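Long-range contacts in putative TRAP PERIPLASMIC SOLUTE BINDING PROTEIN (Haemophilus influenzae, PDB 4PBQ), which binds L-gulonate between its lobes and probably delivers such sugar acids to a TRAP-type membrane transporter as its periplasmic solute-binding protein: residues Trp103-Phe109 and Ser227-Pro233; Asn112-Lys116 and Trp266-Ile270; Leu164-Leu170 and Ile183-Pro189; Asp176-Met181 and Ala301-Leu305. All blocks are in the same frame, centred on the assembly; numbering follows the deposited sequence.

Interaction 1 (Trp103-Phe109 and Ser227-Pro233); sequences WEWPYLF and SNHIFSP. With 2UF (L-gulonate), chain D.
Glu104 reaches along Ile230, Phe231 and Ser232 to the sugar acid, and this end of the contact is tightly packed. Its CG lies 3.2 Å from Phe231 O, while CB rests on Ile230 CG2. With the chain extended beyond CG (chi2 173°), the carboxylate is carried to the L-gulonate, where OE1 accepts from hydroxyl O1 and OE2 from O2. Ser232 OG donates to Glu104 OE2 over 2.8 Å, on the anti side and 23° out of the carboxylate plane; Ser232 OG is also hydrogen-bonded to Arg147, so this small hydroxyl joins two pocket residues and probably helps to position the Glu104 carboxylate. Beside it, Phe109 turns its edge to the face of Phe231, an offset edge-to-face pair with centroids 5.8 Å apart. A water joins Trp103 O and Trp105 O to Phe231 N, satisfying polar backbone atoms between the two segments. The other end is looser and wetter. There the backbone N-H of partly exposed Tyr107 donates to His229 O (N to O 3.1 Å), and the same oxygen lies over the centre of the tyrosine ring. Another water links Tyr107 OH with Ser227 O, a role that a phenol at a solvent margin can fill. Strand 136-151 pairs with 227-233 through Arg147 and Ile230, helix 172-180 covers Pro106 and Ile230, helix 292-312 packs on Tyr107, and helix 112-119 lies against Phe109.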
# COMPACT_ATOMS: atom_id res chain seq x y z
N TRP A 103 8.28 -3.26 4.35
CA TRP A 103 8.31 -1.97 3.65
C TRP A 103 7.46 -0.92 4.34
O TRP A 103 7.68 0.25 4.11
CB TRP A 103 7.86 -2.12 2.18
CG TRP A 103 8.46 -3.32 1.55
CD1 TRP A 103 7.80 -4.44 1.10
CD2 TRP A 103 9.86 -3.56 1.33
NE1 TRP A 103 8.71 -5.35 0.63
CE2 TRP A 103 9.98 -4.83 0.76
CE3 TRP A 103 11.02 -2.82 1.57
CZ2 TRP A 103 11.20 -5.37 0.43
CZ3 TRP A 103 12.24 -3.37 1.22
CH2 TRP A 103 12.32 -4.62 0.67
N GLU A 104 6.49 -1.36 5.15
CA GLU A 104 5.61 -0.48 5.90
C GLU A 104 6.09 -0.22 7.34
O GLU A 104 5.38 0.41 8.12
CB GLU A 104 4.19 -1.04 5.90
CG GLU A 104 3.45 -0.77 4.56
CD GLU A 104 2.08 -1.45 4.46
OE1 GLU A 104 1.89 -2.49 5.14
OE2 GLU A 104 1.19 -0.91 3.75
N TRP A 105 7.29 -0.65 7.70
CA TRP A 105 7.81 -0.29 9.01
C TRP A 105 7.95 1.24 9.08
O TRP A 105 8.38 1.88 8.11
CB TRP A 105 9.12 -1.01 9.29
CG TRP A 105 8.95 -2.49 9.53
CD1 TRP A 105 7.79 -3.21 9.44
CD2 TRP A 105 9.98 -3.43 9.84
NE1 TRP A 105 8.04 -4.55 9.70
CE2 TRP A 105 9.38 -4.70 9.94
CE3 TRP A 105 11.36 -3.32 10.05
CZ2 TRP A 105 10.11 -5.84 10.25
CZ3 TRP A 105 12.07 -4.46 10.36
CH2 TRP A 105 11.45 -5.70 10.47
N PRO A 106 7.62 1.84 10.23
CA PRO A 106 7.53 3.32 10.28
C PRO A 106 8.86 4.03 10.04
O PRO A 106 9.91 3.59 10.52
CB PRO A 106 7.01 3.58 11.70
CG PRO A 106 6.21 2.37 12.00
CD PRO A 106 7.01 1.23 11.42
N TYR A 107 8.83 5.09 9.26
CA TYR A 107 10.00 5.94 9.01
C TYR A 107 11.19 5.21 8.33
O TYR A 107 12.35 5.61 8.45
CB TYR A 107 10.39 6.68 10.32
CG TYR A 107 9.20 7.40 10.91
CD1 TYR A 107 8.67 8.52 10.29
CD2 TYR A 107 8.57 6.94 12.07
CE1 TYR A 107 7.52 9.17 10.77
CE2 TYR A 107 7.44 7.57 12.56
CZ TYR A 107 6.92 8.70 11.93
OH TYR A 107 5.81 9.34 12.43
N LEU A 108 10.86 4.18 7.56
CA LEU A 108 11.87 3.44 6.81
C LEU A 108 12.42 4.26 5.64
O LEU A 108 13.61 4.19 5.35
CB LEU A 108 11.27 2.13 6.30
CG LEU A 108 12.23 1.06 5.78
CD1 LEU A 108 13.18 0.58 6.87
CD2 LEU A 108 11.41 -0.10 5.21
N PHE A 109 11.55 5.05 5.01
CA PHE A 109 11.91 5.83 3.81
C PHE A 109 11.67 7.32 4.00
O PHE A 109 10.61 7.70 4.49
CB PHE A 109 11.05 5.41 2.62
CG PHE A 109 11.09 3.96 2.31
CD1 PHE A 109 12.29 3.25 2.26
CD2 PHE A 109 9.93 3.29 2.02
CE1 PHE A 109 12.31 1.91 1.96
CE2 PHE A 109 9.94 1.92 1.70
CZ PHE A 109 11.13 1.24 1.67
N SER A 227 1.37 13.13 8.77
CA SER A 227 2.31 12.33 9.54
C SER A 227 3.34 11.59 8.69
O SER A 227 4.50 11.52 9.05
CB SER A 227 1.54 11.36 10.43
OG SER A 227 0.56 10.62 9.70
N ASN A 228 2.91 11.06 7.55
CA ASN A 228 3.77 10.26 6.69
C ASN A 228 4.51 9.20 7.51
O ASN A 228 5.72 9.00 7.35
CB ASN A 228 4.74 11.13 5.91
CG ASN A 228 4.03 12.07 4.94
OD1 ASN A 228 2.91 11.79 4.54
ND2 ASN A 228 4.68 13.16 4.55
N HIS A 229 3.77 8.55 8.41
CA HIS A 229 4.37 7.59 9.34
C HIS A 229 4.85 6.28 8.72
O HIS A 229 5.78 5.66 9.21
CB HIS A 229 3.39 7.32 10.48
CG HIS A 229 2.00 6.95 10.04
ND1 HIS A 229 1.08 7.90 9.65
CD2 HIS A 229 1.39 5.75 9.90
CE1 HIS A 229 -0.05 7.29 9.29
NE2 HIS A 229 0.12 5.99 9.45
N ILE A 230 4.19 5.87 7.63
CA ILE A 230 4.38 4.55 7.01
C ILE A 230 4.25 4.74 5.50
O ILE A 230 3.41 5.56 5.06
CB ILE A 230 3.34 3.53 7.53
CG1 ILE A 230 3.71 3.07 8.96
CG2 ILE A 230 3.18 2.33 6.56
CD1 ILE A 230 2.68 2.13 9.62
N PHE A 231 5.08 4.05 4.72
CA PHE A 231 4.97 4.08 3.25
C PHE A 231 4.31 2.80 2.78
O PHE A 231 4.77 1.72 3.11
CB PHE A 231 6.34 4.20 2.57
CG PHE A 231 6.23 4.28 1.06
CD1 PHE A 231 6.03 5.51 0.42
CD2 PHE A 231 6.21 3.13 0.29
CE1 PHE A 231 5.87 5.56 -0.98
CE2 PHE A 231 6.06 3.19 -1.10
CZ PHE A 231 5.88 4.41 -1.72
N SER A 232 3.26 2.92 1.97
CA SER A 232 2.54 1.76 1.47
C SER A 232 2.79 1.51 -0.02
O SER A 232 2.35 2.30 -0.86
CB SER A 232 1.05 1.96 1.70
OG SER A 232 0.68 1.70 3.04
N PRO A 233 3.49 0.43 -0.35
CA PRO A 233 3.61 0.02 -1.76
C PRO A 233 2.36 -0.71 -2.21
O PRO A 233 1.66 -1.30 -1.39
CB PRO A 233 4.76 -0.96 -1.74
CG PRO A 233 5.16 -1.13 -0.35
CD PRO A 233 4.15 -0.54 0.54
O6A 2UF D . -7.04 -0.92 3.84
C6 2UF D . -6.06 -0.17 3.93
O6B 2UF D . -5.97 0.82 4.67
C5 2UF D . -4.87 -0.49 3.01
O5 2UF D . -4.18 0.72 2.73
C4 2UF D . -3.90 -1.49 3.67
O4 2UF D . -4.56 -2.76 3.84
C3 2UF D . -2.62 -1.64 2.81
O3 2UF D . -2.92 -1.91 1.40
C2 2UF D . -1.72 -2.77 3.34
O2 2UF D . -0.48 -2.56 2.70
C1 2UF D . -1.48 -2.65 4.88
O1 2UF D . -0.51 -3.64 5.24
O HOH W 1 7.32 2.47 5.68
O HOH W 2 7.70 7.00 6.99
O HOH W 3 5.89 11.85 11.53

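Interaction 2 (Asn112-Lys116 and Trp266-Ile270); sequences NQEAK and WELAI
Two nearly antiparallel helices, the short 112-119 and the long 248-281 of this family 7 solute-binding fold, meet here through side chains, their local axes 11.7 Å apart at an angle of 158°. Trp266 fills the gap. Lys116 lies along one face of its indole: CB sits 3.5 Å from the centroid of the six-membered ring and only 9° off its normal, a CH-pi contact, while CG and CD continue over the ring system. This follows from an extended chain, with CG anti to the backbone N (chi1 179°), which lays the methylenes across the ring before the bend at the last torsion. Asn112 O approaches Trp266 CZ3 to 3.5 Å, and Ala115 CB, a small methyl that makes room for the indole, lies 4.2 Å from Trp266 CH2. One turn along, Ile270 CG1 packs beside Asn112 ND2 at 4.0 Å, and its CD1 meets Gln113 NE2. The polar ends find partners elsewhere: Lys116 NZ with Glu120, Asn112 ND2 with Glu273, Trp266 NE1 with Tyr141 O. Lysine thus serves here chiefly through its aliphatic stem; Lys116 NZ, 5.5 Å from the centroid of the Trp266 five-membered ring, adds at most a weak cation-pi attraction, so the cohesion is probably mainly dispersion over a flat, wide aromatic surface.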
# COMPACT_ATOMS: atom_id res chain seq x y z
N ASN A 112 9.32 9.76 -1.42
CA ASN A 112 8.87 8.86 -2.47
C ASN A 112 10.04 8.30 -3.30
O ASN A 112 10.08 7.10 -3.60
CB ASN A 112 7.91 9.55 -3.43
CG ASN A 112 6.56 9.86 -2.79
OD1 ASN A 112 6.08 9.13 -1.92
ND2 ASN A 112 5.94 10.93 -3.25
N GLN A 113 10.98 9.17 -3.67
CA GLN A 113 12.09 8.73 -4.50
C GLN A 113 12.96 7.70 -3.78
O GLN A 113 13.43 6.74 -4.38
CB GLN A 113 12.90 9.92 -5.04
CG GLN A 113 12.27 10.55 -6.29
CD GLN A 113 12.28 9.61 -7.52
OE1 GLN A 113 13.25 8.89 -7.77
NE2 GLN A 113 11.18 9.63 -8.29
N GLU A 114 13.16 7.86 -2.47
CA GLU A 114 13.94 6.87 -1.72
C GLU A 114 13.19 5.53 -1.59
O GLU A 114 13.80 4.46 -1.68
CB GLU A 114 14.32 7.40 -0.33
CG GLU A 114 15.09 6.39 0.53
CD GLU A 114 15.71 7.03 1.74
OE1 GLU A 114 16.81 7.63 1.58
OE2 GLU A 114 15.11 6.97 2.83
N ALA A 115 11.87 5.59 -1.38
CA ALA A 115 11.07 4.38 -1.34
C ALA A 115 11.22 3.62 -2.66
O ALA A 115 11.39 2.40 -2.67
CB ALA A 115 9.60 4.69 -1.06
N LYS A 116 11.19 4.35 -3.77
CA LYS A 116 11.23 3.73 -5.08
C LYS A 116 12.62 3.09 -5.26
O LYS A 116 12.74 1.97 -5.75
CB LYS A 116 10.97 4.78 -6.17
CG LYS A 116 11.01 4.24 -7.60
CD LYS A 116 10.70 5.38 -8.59
CE LYS A 116 10.66 4.90 -10.03
NZ LYS A 116 12.02 4.65 -10.57
N TRP A 266 4.83 4.97 -10.92
CA TRP A 266 5.57 5.83 -9.98
C TRP A 266 5.49 7.28 -10.42
O TRP A 266 5.15 8.14 -9.64
CB TRP A 266 7.03 5.40 -9.84
CG TRP A 266 7.19 4.29 -8.84
CD1 TRP A 266 7.20 2.95 -9.10
CD2 TRP A 266 7.33 4.42 -7.40
NE1 TRP A 266 7.33 2.23 -7.92
CE2 TRP A 266 7.43 3.11 -6.87
CE3 TRP A 266 7.40 5.52 -6.51
CZ2 TRP A 266 7.57 2.87 -5.50
CZ3 TRP A 266 7.54 5.27 -5.16
CH2 TRP A 266 7.64 3.95 -4.67
N GLU A 267 5.79 7.54 -11.69
CA GLU A 267 5.73 8.88 -12.24
C GLU A 267 4.35 9.51 -12.08
O GLU A 267 4.22 10.66 -11.60
CB GLU A 267 6.14 8.84 -13.72
CG GLU A 267 6.08 10.16 -14.45
CD GLU A 267 6.62 10.07 -15.88
OE1 GLU A 267 6.08 9.28 -16.68
OE2 GLU A 267 7.58 10.80 -16.18
N LEU A 268 3.31 8.79 -12.48
CA LEU A 268 1.95 9.29 -12.40
C LEU A 268 1.49 9.47 -10.94
O LEU A 268 0.80 10.43 -10.60
CB LEU A 268 1.01 8.33 -13.14
CG LEU A 268 -0.43 8.83 -13.20
CD1 LEU A 268 -0.53 10.18 -13.89
CD2 LEU A 268 -1.33 7.83 -13.93
N ALA A 269 1.90 8.55 -10.09
CA ALA A 269 1.51 8.61 -8.69
C ALA A 269 2.13 9.82 -8.00
O ALA A 269 1.46 10.52 -7.25
CB ALA A 269 1.87 7.29 -7.97
N ILE A 270 3.42 10.07 -8.24
CA ILE A 270 4.06 11.23 -7.66
C ILE A 270 3.40 12.53 -8.13
O ILE A 270 3.08 13.41 -7.32
CB ILE A 270 5.58 11.20 -7.93
CG1 ILE A 270 6.19 10.04 -7.15
CG2 ILE A 270 6.24 12.53 -7.55
CD1 ILE A 270 7.57 9.63 -7.63

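Interaction 3 (Leu164-Leu170 and Ile183-Pro189); sequences LRLRVPL and INPQSMP. With 2UF (L-gulonate), chain D.
Arg167 grips Met188 O side-on with NE and NH2, at 3.0 Å from NE to that oxygen. Both bonds lie near the guanidinium plane, and together they limit its rotation. The NH1-NH2 edge is thereby turned to L-gulonate, NH2 serving both partners. This charged pair is shorter and straighter: Arg167 NH1 donates to carboxylate oxygen O6B over 2.8 Å at 173°, and Arg167 NH2 to O6A over 2.9 Å, the fork-like pairing for which arginine is so well suited. A bend at chi2 (-93°) swings the chain along the strand toward the ligand, past selenomethionine Met188. Ser187 OG reaches Pro169 O at 2.8 Å, meeting it from above the carbonyl plane. Along the strands runs a parallel ladder of five backbone bonds, from Asn184 N to Leu164 O through to Met188 N to Val168 O, the latter 3.1 Å long. Packing flanks it: Leu166 CB meets Ile183 CG2 at 3.7 Å, Val168 CG2 lies beside Pro185 CB, and Leu170 CD2 touches Pro189 CD; branched and cyclic apolar groups fill these places compactly. The strands are the two outer elements of a beta-alpha-beta unit: strand 165-168, helix 172-180, strand 184-187. That helix covers Val168 and Pro185, while strand 136-151 touches Leu164 and Leu166, and Arg165 and Arg167 bond through their backbones to Asp203 and Gly204.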
# COMPACT_ATOMS: atom_id res chain seq x y z
N LEU A 164 -7.97 9.20 21.05
CA LEU A 164 -8.26 9.09 19.62
C LEU A 164 -8.58 7.65 19.24
O LEU A 164 -7.83 6.75 19.61
CB LEU A 164 -7.08 9.58 18.79
CG LEU A 164 -7.35 9.64 17.28
CD1 LEU A 164 -8.41 10.69 16.94
CD2 LEU A 164 -6.05 9.90 16.54
N ARG A 165 -9.67 7.44 18.51
CA ARG A 165 -10.05 6.12 18.02
C ARG A 165 -9.83 6.08 16.52
O ARG A 165 -10.47 6.82 15.77
CB ARG A 165 -11.51 5.83 18.36
CG ARG A 165 -11.80 5.83 19.87
CD ARG A 165 -13.28 5.97 20.19
NE ARG A 165 -13.87 7.11 19.50
CZ ARG A 165 -15.16 7.21 19.19
NH1 ARG A 165 -16.01 6.26 19.56
NH2 ARG A 165 -15.60 8.26 18.53
N LEU A 166 -8.91 5.24 16.09
CA LEU A 166 -8.53 5.23 14.68
C LEU A 166 -8.75 3.86 14.10
O LEU A 166 -8.28 2.86 14.66
CB LEU A 166 -7.06 5.61 14.55
CG LEU A 166 -6.63 6.50 13.39
CD1 LEU A 166 -7.34 7.87 13.46
CD2 LEU A 166 -5.12 6.69 13.37
N ARG A 167 -9.45 3.77 12.97
CA ARG A 167 -9.44 2.53 12.22
C ARG A 167 -8.03 2.28 11.73
O ARG A 167 -7.35 3.20 11.28
CB ARG A 167 -10.38 2.58 11.03
CG ARG A 167 -10.33 1.36 10.15
CD ARG A 167 -9.37 1.51 9.00
NE ARG A 167 -9.35 0.35 8.13
CZ ARG A 167 -8.55 0.24 7.08
NH1 ARG A 167 -7.71 1.24 6.78
NH2 ARG A 167 -8.59 -0.85 6.33
N VAL A 168 -7.60 1.02 11.81
CA VAL A 168 -6.37 0.59 11.15
C VAL A 168 -6.65 -0.61 10.23
O VAL A 168 -7.69 -1.27 10.34
CB VAL A 168 -5.24 0.24 12.16
CG1 VAL A 168 -4.83 1.49 12.95
CG2 VAL A 168 -5.69 -0.89 13.10
N PRO A 169 -5.73 -0.89 9.31
CA PRO A 169 -5.99 -2.03 8.41
C PRO A 169 -5.89 -3.40 9.08
O PRO A 169 -5.60 -3.50 10.30
CB PRO A 169 -4.92 -1.90 7.33
CG PRO A 169 -3.95 -0.86 7.81
CD PRO A 169 -4.62 -0.05 8.87
N LEU A 170 -6.16 -4.44 8.28
CA LEU A 170 -6.14 -5.82 8.73
C LEU A 170 -4.71 -6.38 8.82
O LEU A 170 -4.36 -7.37 8.17
CB LEU A 170 -6.97 -6.66 7.76
CG LEU A 170 -8.44 -6.23 7.62
CD1 LEU A 170 -9.10 -7.06 6.51
CD2 LEU A 170 -9.22 -6.38 8.90
N ILE A 183 -2.71 5.87 20.61
CA ILE A 183 -3.99 5.85 19.90
C ILE A 183 -4.72 4.55 20.21
O ILE A 183 -4.08 3.52 20.38
CB ILE A 183 -3.76 5.97 18.38
CG1 ILE A 183 -3.16 7.34 18.02
CG2 ILE A 183 -5.07 5.74 17.62
CD1 ILE A 183 -2.64 7.41 16.58
N ASN A 184 -6.06 4.59 20.25
CA ASN A 184 -6.89 3.38 20.38
C ASN A 184 -7.28 2.86 18.98
O ASN A 184 -8.15 3.43 18.35
CB ASN A 184 -8.18 3.67 21.16
CG ASN A 184 -7.91 4.24 22.55
OD1 ASN A 184 -6.96 3.84 23.22
ND2 ASN A 184 -8.75 5.17 22.99
N PRO A 185 -6.62 1.80 18.51
CA PRO A 185 -6.91 1.28 17.17
C PRO A 185 -8.11 0.35 17.16
O PRO A 185 -8.40 -0.30 18.15
CB PRO A 185 -5.65 0.48 16.85
CG PRO A 185 -5.27 -0.09 18.20
CD PRO A 185 -5.55 1.02 19.17
N GLN A 186 -8.78 0.28 16.02
CA GLN A 186 -9.74 -0.78 15.77
C GLN A 186 -9.50 -1.27 14.35
O GLN A 186 -9.73 -0.55 13.38
CB GLN A 186 -11.20 -0.35 15.92
CG GLN A 186 -12.13 -1.59 15.67
CD GLN A 186 -13.58 -1.46 16.17
OE1 GLN A 186 -13.92 -0.58 16.95
NE2 GLN A 186 -14.44 -2.36 15.69
N SER A 187 -8.99 -2.47 14.22
CA SER A 187 -8.68 -3.05 12.91
C SER A 187 -9.97 -3.45 12.22
O SER A 187 -10.79 -4.12 12.80
CB SER A 187 -7.75 -4.26 13.08
OG SER A 187 -7.50 -4.92 11.85
N MSE A 188 -10.15 -3.05 10.96
CA MSE A 188 -11.33 -3.45 10.20
C MSE A 188 -11.04 -3.31 8.71
O MSE A 188 -10.16 -2.55 8.32
CB MSE A 188 -12.55 -2.61 10.58
CG MSE A 188 -12.41 -1.17 10.28
SE MSE A 188 -13.90 -0.04 10.96
CE MSE A 188 -13.62 0.01 12.77
N PRO A 189 -11.81 -4.02 7.89
CA PRO A 189 -11.66 -3.83 6.44
C PRO A 189 -11.93 -2.41 6.01
O PRO A 189 -12.75 -1.69 6.59
CB PRO A 189 -12.75 -4.71 5.84
CG PRO A 189 -13.19 -5.62 6.92
CD PRO A 189 -12.88 -4.97 8.22
O6A 2UF D . -7.04 -0.92 3.84
C6 2UF D . -6.06 -0.17 3.93
O6B 2UF D . -5.97 0.82 4.67
C5 2UF D . -4.87 -0.49 3.01
O5 2UF D . -4.18 0.72 2.73
C4 2UF D . -3.90 -1.49 3.67
O4 2UF D . -4.56 -2.76 3.84
C3 2UF D . -2.62 -1.64 2.81
O3 2UF D . -2.92 -1.91 1.40
C2 2UF D . -1.72 -2.77 3.34
O2 2UF D . -0.48 -2.56 2.70
C1 2UF D . -1.48 -2.65 4.88
O1 2UF D . -0.51 -3.64 5.24

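Interaction 4 (Asp176-Met181 and Ala301-Leu305); sequences DWAKAM and ASKVL
Ala180 and Ala301 bring the two helices together, their CA atoms 6.0 Å apart where the local axes, 8.8 Å apart at closest approach, run at 143° to each other. Segment 176-181 reaches the end of its helix at Ala180, whereas 301-305 is kinked: the backbone N of Val304 and of Leu305 lacks the usual bond to the preceding turn, and Leu305 N instead bonds to Ser302 O. A water donates to both Ala180 O and Ala301 O, joining the backbones at 2.7 Å from the latter oxygen. Alanine suits both central places, since a lone methyl lets the helices approach; Ala301 CB lies 3.6 Å from Ala180 O. Helix 172-180 is the crossover of the beta-alpha-beta unit between strands 165-168 and 184-187, and the contact sets helix 292-312 against it. Around the alanines the fit is apolar. Val304 CG1 meets Ala180 CB at 3.7 Å. Leu305 spreads its branches, CD2 coming 3.8 Å from Asp176 CB and CD1 lying at the edge of the Trp177 ring, 4.1 Å from Trp177 CB. At the other end the selenomethionine Met181 lays CG over one face of the Trp177 ring, and the bends at chi2 (-57°) and chi3 bring CE to 3.6 Å from Ala301 CB; an unbranched, flexible chain suits this turn around the alanine. Ser302 turns its hydroxyl to Val299 O, leaving its CB to touch Met181 CE, and the Trp177 ring stacks with His229.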
# COMPACT_ATOMS: atom_id res chain seq x y z
N ASP A 176 -0.22 -2.24 16.37
CA ASP A 176 0.91 -1.92 17.25
C ASP A 176 1.43 -0.49 17.10
O ASP A 176 1.75 0.19 18.09
CB ASP A 176 2.04 -2.93 17.03
CG ASP A 176 1.66 -4.34 17.44
OD1 ASP A 176 0.69 -4.54 18.23
OD2 ASP A 176 2.36 -5.26 16.99
N TRP A 177 1.51 -0.02 15.85
CA TRP A 177 1.90 1.36 15.58
C TRP A 177 0.96 2.32 16.32
O TRP A 177 1.41 3.24 17.02
CB TRP A 177 1.89 1.63 14.06
CG TRP A 177 1.90 3.10 13.77
CD1 TRP A 177 2.98 3.93 13.75
CD2 TRP A 177 0.76 3.93 13.50
NE1 TRP A 177 2.60 5.22 13.50
CE2 TRP A 177 1.23 5.25 13.34
CE3 TRP A 177 -0.62 3.69 13.40
CZ2 TRP A 177 0.38 6.32 13.09
CZ3 TRP A 177 -1.47 4.76 13.13
CH2 TRP A 177 -0.96 6.06 12.97
N ALA A 178 -0.34 2.09 16.21
CA ALA A 178 -1.30 2.98 16.82
C ALA A 178 -1.14 2.98 18.33
O ALA A 178 -1.15 4.03 18.95
CB ALA A 178 -2.71 2.62 16.43
N LYS A 179 -0.95 1.81 18.92
CA LYS A 179 -0.77 1.75 20.37
C LYS A 179 0.51 2.45 20.82
O LYS A 179 0.58 3.03 21.91
CB LYS A 179 -0.81 0.29 20.84
CG LYS A 179 -2.20 -0.36 20.60
CD LYS A 179 -2.24 -1.81 21.01
CE LYS A 179 -2.29 -1.92 22.52
NZ LYS A 179 -2.85 -3.21 22.94
N ALA A 180 1.55 2.40 19.99
CA ALA A 180 2.79 3.11 20.32
C ALA A 180 2.61 4.63 20.31
O ALA A 180 3.37 5.36 20.95
CB ALA A 180 3.92 2.70 19.35
N MSE A 181 1.61 5.09 19.55
CA MSE A 181 1.23 6.51 19.49
C MSE A 181 0.24 6.91 20.59
O MSE A 181 -0.15 8.07 20.68
CB MSE A 181 0.61 6.86 18.13
CG MSE A 181 1.50 6.61 16.90
SE MSE A 181 3.21 7.56 16.97
CE MSE A 181 4.43 6.05 17.09
N ALA A 301 8.52 7.67 19.45
CA ALA A 301 7.52 6.72 19.95
C ALA A 301 7.51 5.43 19.12
O ALA A 301 7.17 4.37 19.62
CB ALA A 301 6.13 7.36 19.94
N SER A 302 7.88 5.53 17.85
CA SER A 302 7.84 4.36 16.96
C SER A 302 8.99 3.39 17.22
O SER A 302 8.94 2.26 16.78
CB SER A 302 7.84 4.78 15.49
OG SER A 302 9.09 5.27 15.08
N LYS A 303 10.03 3.81 17.95
CA LYS A 303 11.20 2.98 18.13
C LYS A 303 10.85 1.67 18.85
O LYS A 303 11.47 0.64 18.61
CB LYS A 303 12.27 3.75 18.90
CG LYS A 303 13.46 2.93 19.32
CD LYS A 303 14.45 2.74 18.20
CE LYS A 303 15.86 2.76 18.74
NZ LYS A 303 16.01 1.89 19.94
N VAL A 304 9.84 1.70 19.71
CA VAL A 304 9.44 0.49 20.42
C VAL A 304 9.09 -0.64 19.43
O VAL A 304 9.30 -1.82 19.72
CB VAL A 304 8.26 0.78 21.36
CG1 VAL A 304 6.98 1.01 20.54
CG2 VAL A 304 8.07 -0.33 22.38
N LEU A 305 8.60 -0.28 18.25
CA LEU A 305 8.23 -1.28 17.26
C LEU A 305 9.47 -2.01 16.77
O LEU A 305 9.48 -3.23 16.64
CB LEU A 305 7.48 -0.67 16.08
CG LEU A 305 6.22 0.13 16.44
CD1 LEU A 305 5.76 0.89 15.22
CD2 LEU A 305 5.16 -0.80 16.95
O HOH W 4 6.09 4.26 22.11

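Interaction 1 is the hub: it touches interaction 2 and interaction 4, with centres 13 Å away in each case. Toward interaction 2, Phe231 CZ packs 3.5 Å from Trp266 CH2; toward interaction 4, His229 CD2 lies 3.4 Å from Trp177 CZ2. Interaction 3 joins the strands of one beta-alpha-beta unit and interaction 4 involves its helix, and Ile183 N probably bonds to Ala178 O at 2.9 Å. Interactions 1 and 3 do not touch, their nearest atoms about 7 Å apart, yet both hold L-gulonate, Glu104 at its hydroxyl end and Arg167 at its carboxylate. Interactions 2 and 3 lie on opposite sides of the chain's centre, centres 27 Å apart.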